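Local coordinates for protein alpha-1,4-endofucoidanase (Mariniflexile fucanivorans, PDB 6DLH) that hydrolyses alpha-1,4 linkages within fucoidan, a sulfated algal fucan, as a retaining endo-acting glycoside hydrolase of family 107 that carries bound calcium ions, at residues A[378-386]-A[396-405]; A[34-42]-A[284-292]. All coordinates share one frame; numbering follows the deposited sequence.

Contact 1: residues A[378-386]-A[396-405]; sequences ITWGTPLVR and TLQPYALNQF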
ATOM      1  N   ILE A 378      18.490   9.492   2.195  1.00 24.11           N
ATOM      2  CA  ILE A 378      17.873   9.472   0.879  1.00 22.77           C
ATOM      3  C   ILE A 378      16.748   8.442   0.861  1.00 23.08           C
ATOM      4  O   ILE A 378      16.977   7.259   1.127  1.00 22.29           O
ATOM      5  CB  ILE A 378      18.907   9.187  -0.231  1.00 22.17           C
ATOM      6  CG1 ILE A 378      20.006  10.256  -0.280  1.00 20.84           C
ATOM      7  CG2 ILE A 378      18.191   9.056  -1.573  1.00 21.15           C
ATOM      8  CD1 ILE A 378      21.136   9.936  -1.237  1.00 21.15           C
ATOM      9  N   THR A 379      15.531   8.915   0.555  1.00 22.28           N
ATOM     10  CA  THR A 379      14.458   8.035   0.131  1.00 22.24           C
ATOM     11  C   THR A 379      14.521   7.918  -1.386  1.00 22.10           C
ATOM     12  O   THR A 379      14.105   8.832  -2.085  1.00 23.21           O
ATOM     13  CB  THR A 379      13.074   8.592   0.490  1.00 22.36           C
ATOM     14  OG1 THR A 379      13.053   8.939   1.872  1.00 22.39           O
ATOM     15  CG2 THR A 379      11.965   7.602   0.208  1.00 21.47           C
ATOM     16  N   TRP A 380      15.055   6.806  -1.898  1.00 21.96           N
ATOM     17  CA  TRP A 380      15.000   6.617  -3.336  1.00 21.42           C
ATOM     18  C   TRP A 380      13.562   6.323  -3.736  1.00 21.67           C
ATOM     19  O   TRP A 380      12.901   5.489  -3.120  1.00 21.81           O
ATOM     20  CB  TRP A 380      15.951   5.508  -3.804  1.00 20.66           C
ATOM     21  CG  TRP A 380      17.338   6.022  -4.031  1.00 20.31           C
ATOM     22  CD1 TRP A 380      18.425   5.858  -3.219  1.00 20.29           C
ATOM     23  CD2 TRP A 380      17.768   6.842  -5.129  1.00 19.07           C
ATOM     24  NE1 TRP A 380      19.514   6.489  -3.758  1.00 20.57           N
ATOM     25  CE2 TRP A 380      19.137   7.109  -4.925  1.00 19.77           C
ATOM     26  CE3 TRP A 380      17.136   7.351  -6.269  1.00 19.18           C
ATOM     27  CZ2 TRP A 380      19.884   7.857  -5.834  1.00 19.47           C
ATOM     28  CZ3 TRP A 380      17.871   8.092  -7.167  1.00 19.20           C
ATOM     29  CH2 TRP A 380      19.224   8.346  -6.939  1.00 19.89           C
ATOM     30  N   GLY A 381      13.096   7.037  -4.764  1.00 22.37           N
ATOM     31  CA  GLY A 381      11.899   6.629  -5.472  1.00 20.58           C
ATOM     32  C   GLY A 381      12.225   5.407  -6.320  1.00 21.32           C
ATOM     33  O   GLY A 381      12.648   5.555  -7.467  1.00 23.44           O
ATOM     34  N   THR A 382      12.032   4.220  -5.730  1.00 20.99           N
ATOM     35  CA  THR A 382      12.364   2.936  -6.327  1.00 21.72           C
ATOM     36  C   THR A 382      11.171   2.427  -7.124  1.00 22.22           C
ATOM     37  O   THR A 382      10.085   2.281  -6.573  1.00 23.52           O
ATOM     38  CB  THR A 382      12.738   1.913  -5.241  1.00 22.18           C
ATOM     39  OG1 THR A 382      11.677   1.853  -4.278  1.00 22.37           O
ATOM     40  CG2 THR A 382      14.043   2.239  -4.544  1.00 20.67           C
ATOM     41  N   PRO A 383      11.328   2.114  -8.433  1.00 22.66           N
ATOM     42  CA  PRO A 383      10.195   1.703  -9.269  1.00 22.93           C
ATOM     43  C   PRO A 383       9.782   0.232  -9.142  1.00 24.41           C
ATOM     44  O   PRO A 383      10.614  -0.678  -9.191  1.00 22.98           O
ATOM     45  CB  PRO A 383      10.728   1.943 -10.690  1.00 22.94           C
ATOM     46  CG  PRO A 383      12.224   1.698 -10.578  1.00 22.10           C
ATOM     47  CD  PRO A 383      12.594   2.165  -9.181  1.00 21.66           C
ATOM     48  N   LEU A 384       8.469   0.012  -9.003  1.00 25.08           N
ATOM     49  CA  LEU A 384       7.893  -1.316  -9.088  1.00 25.71           C
ATOM     50  C   LEU A 384       7.488  -1.566 -10.539  1.00 26.61           C
ATOM     51  O   LEU A 384       7.375  -0.623 -11.320  1.00 27.53           O
ATOM     52  CB  LEU A 384       6.684  -1.386  -8.152  1.00 26.31           C
ATOM     53  CG  LEU A 384       6.956  -1.000  -6.701  1.00 27.46           C
ATOM     54  CD1 LEU A 384       5.661  -0.983  -5.899  1.00 26.01           C
ATOM     55  CD2 LEU A 384       7.988  -1.930  -6.063  1.00 26.35           C
ATOM     56  N   VAL A 385       7.253  -2.835 -10.887  1.00 26.37           N
ATOM     57  CA  VAL A 385       6.996  -3.216 -12.271  1.00 27.81           C
ATOM     58  C   VAL A 385       5.652  -2.664 -12.769  1.00 29.10           C
ATOM     59  O   VAL A 385       5.586  -2.127 -13.870  1.00 29.20           O
ATOM     60  CB  VAL A 385       7.122  -4.741 -12.461  1.00 28.24           C
ATOM     61  CG1 VAL A 385       6.478  -5.232 -13.758  1.00 25.85           C
ATOM     62  CG2 VAL A 385       8.575  -5.189 -12.370  1.00 27.49           C
ATOM     63  N   ARG A 386       4.580  -2.821 -11.978  1.00 30.01           N
ATOM     64  CA  ARG A 386       3.260  -2.352 -12.373  1.00 31.95           C
ATOM     65  C   ARG A 386       2.458  -2.002 -11.121  1.00 31.81           C
ATOM     66  O   ARG A 386       2.103  -2.871 -10.322  1.00 31.36           O
ATOM     67  CB  ARG A 386       2.560  -3.406 -13.239  1.00 36.25           C
ATOM     68  CG  ARG A 386       1.382  -2.880 -14.051  1.00 39.76           C
ATOM     69  CD  ARG A 386       0.582  -3.967 -14.751  1.00 41.64           C
ATOM     70  NE  ARG A 386       1.373  -4.762 -15.675  1.00 45.81           N
ATOM     71  CZ  ARG A 386       1.624  -6.058 -15.543  1.00 46.00           C
ATOM     72  NH1 ARG A 386       0.941  -6.794 -14.682  1.00 44.43           N
ATOM     73  NH2 ARG A 386       2.574  -6.615 -16.270  1.00 47.85           N
ATOM     74  N   THR A 396       6.710  -5.593  -7.053  1.00 25.59           N
ATOM     75  CA  THR A 396       8.114  -5.842  -6.762  1.00 25.03           C
ATOM     76  C   THR A 396       8.945  -4.937  -7.673  1.00 25.70           C
ATOM     77  O   THR A 396       8.399  -4.371  -8.617  1.00 24.70           O
ATOM     78  CB  THR A 396       8.446  -7.333  -6.913  1.00 24.71           C
ATOM     79  OG1 THR A 396       8.061  -7.726  -8.234  1.00 24.55           O
ATOM     80  CG2 THR A 396       7.755  -8.203  -5.884  1.00 21.83           C
ATOM     81  N   LEU A 397      10.254  -4.819  -7.385  1.00 25.00           N
ATOM     82  CA  LEU A 397      11.143  -3.893  -8.072  1.00 24.69           C
ATOM     83  C   LEU A 397      11.322  -4.319  -9.525  1.00 25.18           C
ATOM     84  O   LEU A 397      11.400  -5.507  -9.834  1.00 23.51           O
ATOM     85  CB  LEU A 397      12.518  -3.871  -7.395  1.00 24.11           C
ATOM     86  CG  LEU A 397      12.605  -3.278  -5.986  1.00 25.13           C
ATOM     87  CD1 LEU A 397      14.014  -3.451  -5.438  1.00 24.55           C
ATOM     88  CD2 LEU A 397      12.213  -1.807  -5.971  1.00 23.63           C
ATOM     89  N   GLN A 398      11.404  -3.313 -10.403  1.00 25.55           N
ATOM     90  CA  GLN A 398      12.061  -3.465 -11.692  1.00 26.08           C
ATOM     91  C   GLN A 398      13.425  -4.119 -11.477  1.00 25.46           C
ATOM     92  O   GLN A 398      14.181  -3.727 -10.583  1.00 25.06           O
ATOM     93  CB  GLN A 398      12.259  -2.098 -12.351  1.00 25.66           C
ATOM     94  CG  GLN A 398      10.983  -1.518 -12.944  1.00 28.82           C
ATOM     95  CD  GLN A 398      10.578  -2.195 -14.232  1.00 30.40           C
ATOM     96  OE1 GLN A 398      11.237  -3.120 -14.710  1.00 31.79           O
ATOM     97  NE2 GLN A 398       9.488  -1.724 -14.815  1.00 28.67           N
ATOM     98  N   PRO A 399      13.777  -5.145 -12.283  1.00 25.14           N
ATOM     99  CA  PRO A 399      15.068  -5.814 -12.152  1.00 23.94           C
ATOM    100  C   PRO A 399      16.239  -4.836 -12.076  1.00 23.07           C
ATOM    101  O   PRO A 399      17.163  -5.068 -11.305  1.00 23.28           O
ATOM    102  CB  PRO A 399      15.119  -6.683 -13.419  1.00 24.74           C
ATOM    103  CG  PRO A 399      13.665  -7.026 -13.671  1.00 24.37           C
ATOM    104  CD  PRO A 399      12.936  -5.739 -13.342  1.00 25.10           C
ATOM    105  N   TYR A 400      16.193  -3.734 -12.842  1.00 21.81           N
ATOM    106  CA  TYR A 400      17.316  -2.801 -12.839  1.00 22.69           C
ATOM    107  C   TYR A 400      17.461  -2.103 -11.488  1.00 22.71           C
ATOM    108  O   TYR A 400      18.578  -1.815 -11.053  1.00 23.59           O
ATOM    109  CB  TYR A 400      17.279  -1.798 -13.999  1.00 22.53           C
ATOM    110  CG  TYR A 400      16.290  -0.677 -13.845  1.00 23.16           C
ATOM    111  CD1 TYR A 400      16.545   0.408 -13.015  1.00 23.73           C
ATOM    112  CD2 TYR A 400      15.083  -0.710 -14.527  1.00 23.63           C
ATOM    113  CE1 TYR A 400      15.615   1.425 -12.851  1.00 23.39           C
ATOM    114  CE2 TYR A 400      14.156   0.310 -14.390  1.00 23.29           C
ATOM    115  CZ  TYR A 400      14.429   1.383 -13.562  1.00 23.21           C
ATOM    116  OH  TYR A 400      13.506   2.376 -13.453  1.00 24.06           O
ATOM    117  N   ALA A 401      16.332  -1.820 -10.836  1.00 22.15           N
ATOM    118  CA  ALA A 401      16.370  -1.101  -9.571  1.00 21.93           C
ATOM    119  C   ALA A 401      17.027  -1.977  -8.509  1.00 21.83           C
ATOM    120  O   ALA A 401      17.856  -1.488  -7.747  1.00 23.08           O
ATOM    121  CB  ALA A 401      14.982  -0.654  -9.170  1.00 21.00           C
ATOM    122  N   LEU A 402      16.676  -3.276  -8.495  1.00 22.17           N
ATOM    123  CA  LEU A 402      17.310  -4.257  -7.626  1.00 21.45           C
ATOM    124  C   LEU A 402      18.810  -4.296  -7.914  1.00 22.15           C
ATOM    125  O   LEU A 402      19.621  -4.223  -6.989  1.00 21.62           O
ATOM    126  CB  LEU A 402      16.655  -5.634  -7.811  1.00 21.55           C
ATOM    127  CG  LEU A 402      17.221  -6.766  -6.940  1.00 21.58           C
ATOM    128  CD1 LEU A 402      17.040  -6.474  -5.459  1.00 21.81           C
ATOM    129  CD2 LEU A 402      16.578  -8.101  -7.267  1.00 21.15           C
ATOM    130  N   ASN A 403      19.168  -4.376  -9.205  1.00 21.74           N
ATOM    131  CA  ASN A 403      20.556  -4.363  -9.645  1.00 21.57           C
ATOM    132  C   ASN A 403      21.307  -3.198  -8.995  1.00 22.63           C
ATOM    133  O   ASN A 403      22.323  -3.400  -8.328  1.00 23.83           O
ATOM    134  CB  ASN A 403      20.633  -4.318 -11.173  1.00 22.03           C
ATOM    135  CG  ASN A 403      22.033  -4.095 -11.704  1.00 22.07           C
ATOM    136  OD1 ASN A 403      22.879  -4.979 -11.612  1.00 21.48           O
ATOM    137  ND2 ASN A 403      22.279  -2.929 -12.286  1.00 20.81           N
ATOM    138  N   GLN A 404      20.776  -1.977  -9.155  1.00 21.44           N
ATOM    139  CA  GLN A 404      21.455  -0.779  -8.686  1.00 21.42           C
ATOM    140  C   GLN A 404      21.573  -0.771  -7.161  1.00 21.75           C
ATOM    141  O   GLN A 404      22.625  -0.425  -6.617  1.00 22.17           O
ATOM    142  CB  GLN A 404      20.775   0.477  -9.242  1.00 21.32           C
ATOM    143  CG  GLN A 404      20.770   0.551 -10.767  1.00 21.11           C
ATOM    144  CD  GLN A 404      20.506   1.945 -11.288  1.00 22.03           C
ATOM    145  OE1 GLN A 404      19.610   2.651 -10.813  1.00 21.91           O
ATOM    146  NE2 GLN A 404      21.277   2.351 -12.286  1.00 20.71           N
ATOM    147  N   PHE A 405      20.488  -1.162  -6.481  1.00 22.45           N
ATOM    148  CA  PHE A 405      20.431  -1.248  -5.029  1.00 22.68           C
ATOM    149  C   PHE A 405      21.404  -2.295  -4.488  1.00 23.09           C
ATOM    150  O   PHE A 405      22.026  -2.083  -3.450  1.00 23.17           O
ATOM    151  CB  PHE A 405      18.982  -1.439  -4.555  1.00 22.96           C
ATOM    152  CG  PHE A 405      18.429  -0.224  -3.856  1.00 22.08           C
ATOM    153  CD1 PHE A 405      17.912   0.839  -4.578  1.00 22.44           C
ATOM    154  CD2 PHE A 405      18.481  -0.114  -2.475  1.00 22.60           C
ATOM    155  CE1 PHE A 405      17.444   1.977  -3.932  1.00 22.07           C
ATOM    156  CE2 PHE A 405      18.013   1.023  -1.830  1.00 22.98           C
ATOM    157  CZ  PHE A 405      17.487   2.068  -2.561  1.00 21.62           C
TER
HETATM  158  O   HOH W   1       7.615   0.215 -13.962  1.00 25.08           O
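The ring of Phe405 presents its edge to CB of Trp380, which lies close to the ring plane with CB 3.8 Å from Phe405 CE1. The planes of the phenyl and the five-membered indole ring stand 85° apart, their centroids 5.7 Å from each other. One face of the indole carries CG2 of Ile378, offset toward the rim, while its NE1 bonds to Thr368 on helix 361-372. Thr382 CG2 meets the phenyl ring obliquely, 3.5 Å from Phe405 CE1. That methyl is anti to the carbonyl carbon because OG1 takes the place between backbone N and carbonyl carbon (chi1 54°) and bonds to Leu49 N. The ring of Pro383 touches both the phenol of Tyr400 and the methyl of Ala401: CG lies 3.2 Å from Tyr400 OH, itself hydrogen-bonded to Gly354 O, and CD is 3.7 Å from Ala401 CB.

Strand 377-379 belongs to the parallel sheet of the catalytic domain, consistent with a (beta/alpha)8-type barrel as in GH29 fucosidases, and the segment leaving it runs past the start of helix 399-415. There Leu384 and Leu397 form an antiparallel non-hydrogen-bonded pair, framed by bonds from Gln398 N to Pro383 O (3.0 Å) and from Val385 N to Thr396 O. Gln398 occupies the N-cap position. Its side chain, bent at chi2 (-75°), lets NE2 donate to a water whose oxygen, donating in turn, lies 2.8 Å from Leu384 O.

Contact 2: residues A[34-42]-A[284-292]; sequences NQGLRAEWM and ATLFDDYTF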
ATOM      1  N   ASN A  34      13.579  19.102  20.567  1.00 52.01           N
ATOM      2  CA  ASN A  34      13.841  17.785  20.010  1.00 52.57           C
ATOM      3  C   ASN A  34      13.830  17.850  18.482  1.00 49.36           C
ATOM      4  O   ASN A  34      14.194  16.875  17.828  1.00 52.53           O
ATOM      5  CB  ASN A  34      12.855  16.730  20.523  1.00 52.04           C
ATOM      6  CG  ASN A  34      13.003  16.424  21.998  1.00 54.66           C
ATOM      7  OD1 ASN A  34      14.116  16.239  22.496  1.00 51.11           O
ATOM      8  ND2 ASN A  34      11.880  16.349  22.697  1.00 54.12           N
ATOM      9  N   GLN A  35      13.427  19.005  17.933  1.00 45.68           N
ATOM     10  CA  GLN A  35      13.346  19.227  16.495  1.00 44.99           C
ATOM     11  C   GLN A  35      14.646  18.805  15.818  1.00 42.75           C
ATOM     12  O   GLN A  35      15.723  19.296  16.156  1.00 42.21           O
ATOM     13  CB  GLN A  35      13.055  20.692  16.166  1.00 42.65           C
ATOM     14  CG  GLN A  35      12.748  20.928  14.693  1.00 44.22           C
ATOM     15  CD  GLN A  35      12.639  22.386  14.325  1.00 43.26           C
ATOM     16  OE1 GLN A  35      12.944  23.273  15.119  1.00 46.78           O
ATOM     17  NE2 GLN A  35      12.194  22.650  13.109  1.00 43.64           N
ATOM     18  N   GLY A  36      14.520  17.890  14.853  1.00 40.84           N
ATOM     19  CA  GLY A  36      15.661  17.440  14.080  1.00 39.45           C
ATOM     20  C   GLY A  36      16.390  16.295  14.774  1.00 41.54           C
ATOM     21  O   GLY A  36      16.693  15.292  14.137  1.00 41.95           O
ATOM     22  N   LEU A  37      16.668  16.460  16.075  1.00 43.08           N
ATOM     23  CA  LEU A  37      17.365  15.448  16.858  1.00 43.64           C
ATOM     24  C   LEU A  37      16.645  14.104  16.741  1.00 41.44           C
ATOM     25  O   LEU A  37      17.278  13.049  16.739  1.00 40.35           O
ATOM     26  CB  LEU A  37      17.445  15.890  18.325  1.00 45.44           C
ATOM     27  CG  LEU A  37      18.713  16.640  18.738  1.00 49.18           C
ATOM     28  CD1 LEU A  37      18.565  17.202  20.148  1.00 52.01           C
ATOM     29  CD2 LEU A  37      19.942  15.742  18.657  1.00 47.77           C
ATOM     30  N   ARG A  38      15.316  14.155  16.627  1.00 39.86           N
ATOM     31  CA  ARG A  38      14.536  12.930  16.599  1.00 44.22           C
ATOM     32  C   ARG A  38      14.612  12.257  15.227  1.00 43.95           C
ATOM     33  O   ARG A  38      14.017  11.198  15.036  1.00 45.00           O
ATOM     34  CB  ARG A  38      13.113  13.170  17.109  1.00 45.47           C
ATOM     35  CG  ARG A  38      12.281  14.143  16.290  1.00 46.38           C
ATOM     36  CD  ARG A  38      10.895  14.180  16.906  1.00 47.37           C
ATOM     37  NE  ARG A  38      10.203  15.408  16.560  1.00 52.99           N
ATOM     38  CZ  ARG A  38      10.212  16.522  17.287  1.00 54.50           C
ATOM     39  NH1 ARG A  38       9.719  17.642  16.784  1.00 49.25           N
ATOM     40  NH2 ARG A  38      10.710  16.512  18.511  1.00 59.04           N
ATOM     41  N   ALA A  39      15.364  12.864  14.294  1.00 40.57           N
ATOM     42  CA  ALA A  39      15.623  12.292  12.983  1.00 36.99           C
ATOM     43  C   ALA A  39      17.111  11.985  12.832  1.00 39.00           C
ATOM     44  O   ALA A  39      17.628  11.896  11.716  1.00 38.33           O
ATOM     45  CB  ALA A  39      15.132  13.231  11.905  1.00 36.24           C
ATOM     46  N   GLU A  40      17.805  11.794  13.961  1.00 36.31           N
ATOM     47  CA  GLU A  40      19.246  11.593  13.920  1.00 36.67           C
ATOM     48  C   GLU A  40      19.574  10.281  13.202  1.00 34.55           C
ATOM     49  O   GLU A  40      20.657  10.126  12.635  1.00 33.64           O
ATOM     50  CB  GLU A  40      19.836  11.679  15.333  1.00 38.90           C
ATOM     51  CG  GLU A  40      21.223  11.074  15.477  1.00 44.26           C
ATOM     52  CD  GLU A  40      22.344  11.752  14.699  1.00 48.97           C
ATOM     53  OE1 GLU A  40      22.199  12.957  14.358  1.00 50.48           O
ATOM     54  OE2 GLU A  40      23.364  11.070  14.429  1.00 47.61           O
ATOM     55  N   TRP A  41      18.627   9.336  13.229  1.00 32.99           N
ATOM     56  CA  TRP A  41      18.814   8.030  12.615  1.00 32.01           C
ATOM     57  C   TRP A  41      18.801   8.167  11.093  1.00 31.15           C
ATOM     58  O   TRP A  41      19.286   7.285  10.393  1.00 31.39           O
ATOM     59  CB  TRP A  41      17.725   7.061  13.086  1.00 29.88           C
ATOM     60  CG  TRP A  41      16.342   7.520  12.741  1.00 30.36           C
ATOM     61  CD1 TRP A  41      15.496   8.223  13.547  1.00 30.80           C
ATOM     62  CD2 TRP A  41      15.637   7.314  11.501  1.00 29.06           C
ATOM     63  NE1 TRP A  41      14.315   8.463  12.900  1.00 30.98           N
ATOM     64  CE2 TRP A  41      14.371   7.919  11.643  1.00 28.83           C
ATOM     65  CE3 TRP A  41      15.948   6.686  10.285  1.00 30.04           C
ATOM     66  CZ2 TRP A  41      13.421   7.918  10.619  1.00 30.30           C
ATOM     67  CZ3 TRP A  41      15.008   6.683   9.274  1.00 29.28           C
ATOM     68  CH2 TRP A  41      13.763   7.288   9.441  1.00 28.90           C
ATOM     69  N   MET A  42      18.224   9.276  10.615  1.00 30.98           N
ATOM     70  CA  MET A  42      18.074   9.580   9.203  1.00 34.22           C
ATOM     71  C   MET A  42      19.435   9.911   8.579  1.00 33.09           C
ATOM     72  O   MET A  42      19.618   9.750   7.373  1.00 31.97           O
ATOM     73  CB  MET A  42      17.099  10.748   9.028  1.00 37.98           C
ATOM     74  CG  MET A  42      16.854  11.175   7.596  1.00 44.45           C
ATOM     75  SD  MET A  42      15.194  10.799   6.990  1.00 61.68           S
ATOM     76  CE  MET A  42      14.200  11.130   8.447  1.00 47.79           C
ATOM     77  N   ALA A 284      13.647  25.267   6.884  1.00 32.40           N
ATOM     78  CA  ALA A 284      12.828  24.516   7.821  1.00 35.04           C
ATOM     79  C   ALA A 284      11.747  25.413   8.427  1.00 37.25           C
ATOM     80  O   ALA A 284      12.021  26.548   8.825  1.00 36.29           O
ATOM     81  CB  ALA A 284      13.712  23.938   8.900  1.00 34.10           C
ATOM     82  N   THR A 285      10.514  24.891   8.491  1.00 37.41           N
ATOM     83  CA  THR A 285       9.510  25.459   9.371  1.00 38.02           C
ATOM     84  C   THR A 285       9.863  25.057  10.800  1.00 40.28           C
ATOM     85  O   THR A 285      10.873  24.393  11.027  1.00 39.19           O
ATOM     86  CB  THR A 285       8.091  25.003   9.013  1.00 36.59           C
ATOM     87  OG1 THR A 285       8.000  23.599   9.257  1.00 36.83           O
ATOM     88  CG2 THR A 285       7.689  25.346   7.596  1.00 38.30           C
ATOM     89  N   LEU A 286       9.022  25.459  11.758  1.00 44.20           N
ATOM     90  CA  LEU A 286       9.244  25.104  13.151  1.00 46.08           C
ATOM     91  C   LEU A 286       8.920  23.625  13.371  1.00 45.87           C
ATOM     92  O   LEU A 286       9.143  23.099  14.459  1.00 47.77           O
ATOM     93  CB  LEU A 286       8.386  26.009  14.044  1.00 45.67           C
ATOM     94  CG  LEU A 286       8.821  27.476  14.126  1.00 46.28           C
ATOM     95  CD1 LEU A 286       7.660  28.363  14.547  1.00 44.74           C
ATOM     96  CD2 LEU A 286      10.007  27.658  15.064  1.00 43.64           C
ATOM     97  N   PHE A 287       8.420  22.949  12.328  1.00 45.68           N
ATOM     98  CA  PHE A 287       7.854  21.620  12.506  1.00 46.87           C
ATOM     99  C   PHE A 287       8.536  20.582  11.611  1.00 44.61           C
ATOM    100  O   PHE A 287       8.141  19.420  11.615  1.00 45.68           O
ATOM    101  CB  PHE A 287       6.323  21.673  12.405  1.00 49.19           C
ATOM    102  CG  PHE A 287       5.699  22.631  13.388  1.00 52.56           C
ATOM    103  CD1 PHE A 287       5.624  22.315  14.738  1.00 55.04           C
ATOM    104  CD2 PHE A 287       5.233  23.871  12.975  1.00 55.48           C
ATOM    105  CE1 PHE A 287       5.077  23.209  15.648  1.00 58.40           C
ATOM    106  CE2 PHE A 287       4.692  24.768  13.885  1.00 57.72           C
ATOM    107  CZ  PHE A 287       4.616  24.435  15.220  1.00 57.31           C
ATOM    108  N   ASP A 288       9.581  21.003  10.883  1.00 42.38           N
ATOM    109  CA  ASP A 288      10.387  20.115  10.057  1.00 36.73           C
ATOM    110  C   ASP A 288      11.510  19.505  10.894  1.00 35.15           C
ATOM    111  O   ASP A 288      12.322  20.227  11.467  1.00 32.95           O
ATOM    112  CB  ASP A 288      10.979  20.866   8.863  1.00 35.88           C
ATOM    113  CG  ASP A 288      10.001  21.092   7.725  1.00 35.72           C
ATOM    114  OD1 ASP A 288       9.620  20.090   7.068  1.00 35.29           O
ATOM    115  OD2 ASP A 288       9.639  22.263   7.495  1.00 34.45           O
ATOM    116  N   ASP A 289      11.555  18.169  10.946  1.00 33.54           N
ATOM    117  CA  ASP A 289      12.670  17.460  11.552  1.00 33.14           C
ATOM    118  C   ASP A 289      13.695  17.134  10.470  1.00 31.59           C
ATOM    119  O   ASP A 289      14.873  16.967  10.766  1.00 30.50           O
ATOM    120  CB  ASP A 289      12.215  16.183  12.268  1.00 34.99           C
ATOM    121  CG  ASP A 289      11.310  16.442  13.458  1.00 35.78           C
ATOM    122  OD1 ASP A 289      11.830  16.883  14.502  1.00 39.48           O
ATOM    123  OD2 ASP A 289      10.098  16.206  13.332  1.00 35.22           O
ATOM    124  N   TYR A 290      13.221  17.018   9.222  1.00 31.74           N
ATOM    125  CA  TYR A 290      14.097  16.799   8.079  1.00 30.36           C
ATOM    126  C   TYR A 290      13.538  17.506   6.850  1.00 30.11           C
ATOM    127  O   TYR A 290      12.366  17.882   6.822  1.00 29.59           O
ATOM    128  CB  TYR A 290      14.333  15.303   7.831  1.00 29.12           C
ATOM    129  CG  TYR A 290      13.148  14.489   7.374  1.00 27.83           C
ATOM    130  CD1 TYR A 290      12.074  14.228   8.219  1.00 28.96           C
ATOM    131  CD2 TYR A 290      13.120  13.930   6.107  1.00 27.57           C
ATOM    132  CE1 TYR A 290      10.993  13.460   7.811  1.00 27.07           C
ATOM    133  CE2 TYR A 290      12.051  13.154   5.682  1.00 27.49           C
ATOM    134  CZ  TYR A 290      10.988  12.913   6.537  1.00 27.30           C
ATOM    135  OH  TYR A 290       9.940  12.150   6.114  1.00 25.99           O
ATOM    136  N   THR A 291      14.398  17.672   5.840  1.00 29.07           N
ATOM    137  CA  THR A 291      13.992  18.299   4.595  1.00 28.34           C
ATOM    138  C   THR A 291      13.281  17.273   3.727  1.00 28.03           C
ATOM    139  O   THR A 291      13.797  16.178   3.519  1.00 31.20           O
ATOM    140  CB  THR A 291      15.183  18.919   3.852  1.00 27.83           C
ATOM    141  OG1 THR A 291      16.110  17.886   3.518  1.00 27.47           O
ATOM    142  CG2 THR A 291      15.877  19.984   4.672  1.00 27.16           C
ATOM    143  N   PHE A 292      12.098  17.650   3.231  1.00 26.87           N
ATOM    144  CA  PHE A 292      11.355  16.836   2.286  1.00 26.00           C
ATOM    145  C   PHE A 292      12.269  16.481   1.114  1.00 26.91           C
ATOM    146  O   PHE A 292      12.345  15.314   0.705  1.00 26.36           O
ATOM    147  CB  PHE A 292      10.100  17.579   1.822  1.00 25.05           C
ATOM    148  CG  PHE A 292       9.108  16.737   1.065  1.00 24.68           C
ATOM    149  CD1 PHE A 292       9.244  16.530  -0.300  1.00 25.16           C
ATOM    150  CD2 PHE A 292       8.021  16.168   1.713  1.00 24.51           C
ATOM    151  CE1 PHE A 292       8.320  15.765  -0.997  1.00 25.17           C
ATOM    152  CE2 PHE A 292       7.099  15.401   1.016  1.00 23.69           C
ATOM    153  CZ  PHE A 292       7.251  15.199  -0.337  1.00 25.05           C
TER
HETATM  154  O   HOH W   2       8.475  18.309  13.960  1.00 52.81           O
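Three donors of segment 34-42, on Gln35, Gly36 and Arg38, converge on segment 284-292, whose type I beta turn from Thr285 to Asp288 contains an ST turn: Thr285 OG1 accepts from Phe287 N. Segment 34-42 passes from a loop into a 3-10 turn (37-42) before strand 46-49; 284-292 follows strand 266-269 of the catalytic domain's parallel sheet.

Among the hydrogen bonds, Gln35 reaches across with CG anti to its own N (chi1 -171°) and the chain extended beyond. NE2 gives a bond of 2.9 Å to Asp288 O, near the amide plane, and a weak one to Thr285 O, so this one nitrogen bridges the turn's first and last carbonyls. Asp288 OD2 secures the turn from within, accepting from N and OG1 of Thr285. Gly36 N bonds almost straight (172°) to the anti lone pair of Asp289 OD1.

The charged pair uses that same oxygen. Arg38 NE forms a salt bridge of 3.0 Å to Asp289 OD1, which sits over one face of the guanidinium, the two planes being 79° apart. A water in the guanidinium plane links Arg38 NH1 to Asp289 OD2 and Phe287 O; OD2 also accepts from Ile267 N.

Met42 makes the Met-aromatic contact: SD lies over one face of the Tyr290 ring, 4.3 Å from its centroid, with CE in CH-pi contact over the ring centre, 3.7 Å from Tyr290 CG.

How the contacts relate
Contacts 2 and 1 follow one another along the catalytic domain, their centres 26 Å apart, nearest atoms about 5 Å apart without touching. The parallel sheet relates them: contact 2 meets it at strand 266-269, one outermost strand, and contact 1 at strand 377-379, next to the other. Glu145 and His341 both hydrogen-bond Thr379 OG1 of segment 378-386; in segment 284-292 Glu145 bonds Tyr290 OH, and His341 bonds Thr291 O and meets the Tyr290 ring edge-to-face. Each contact is near a different calcium: the Phe405 side chain is about 9 Å from the ion held by Thr77 and Asp79, and that of Gln35 about 9 Å from another, whose ligand Asn335 lies about 5 Å away between side chains.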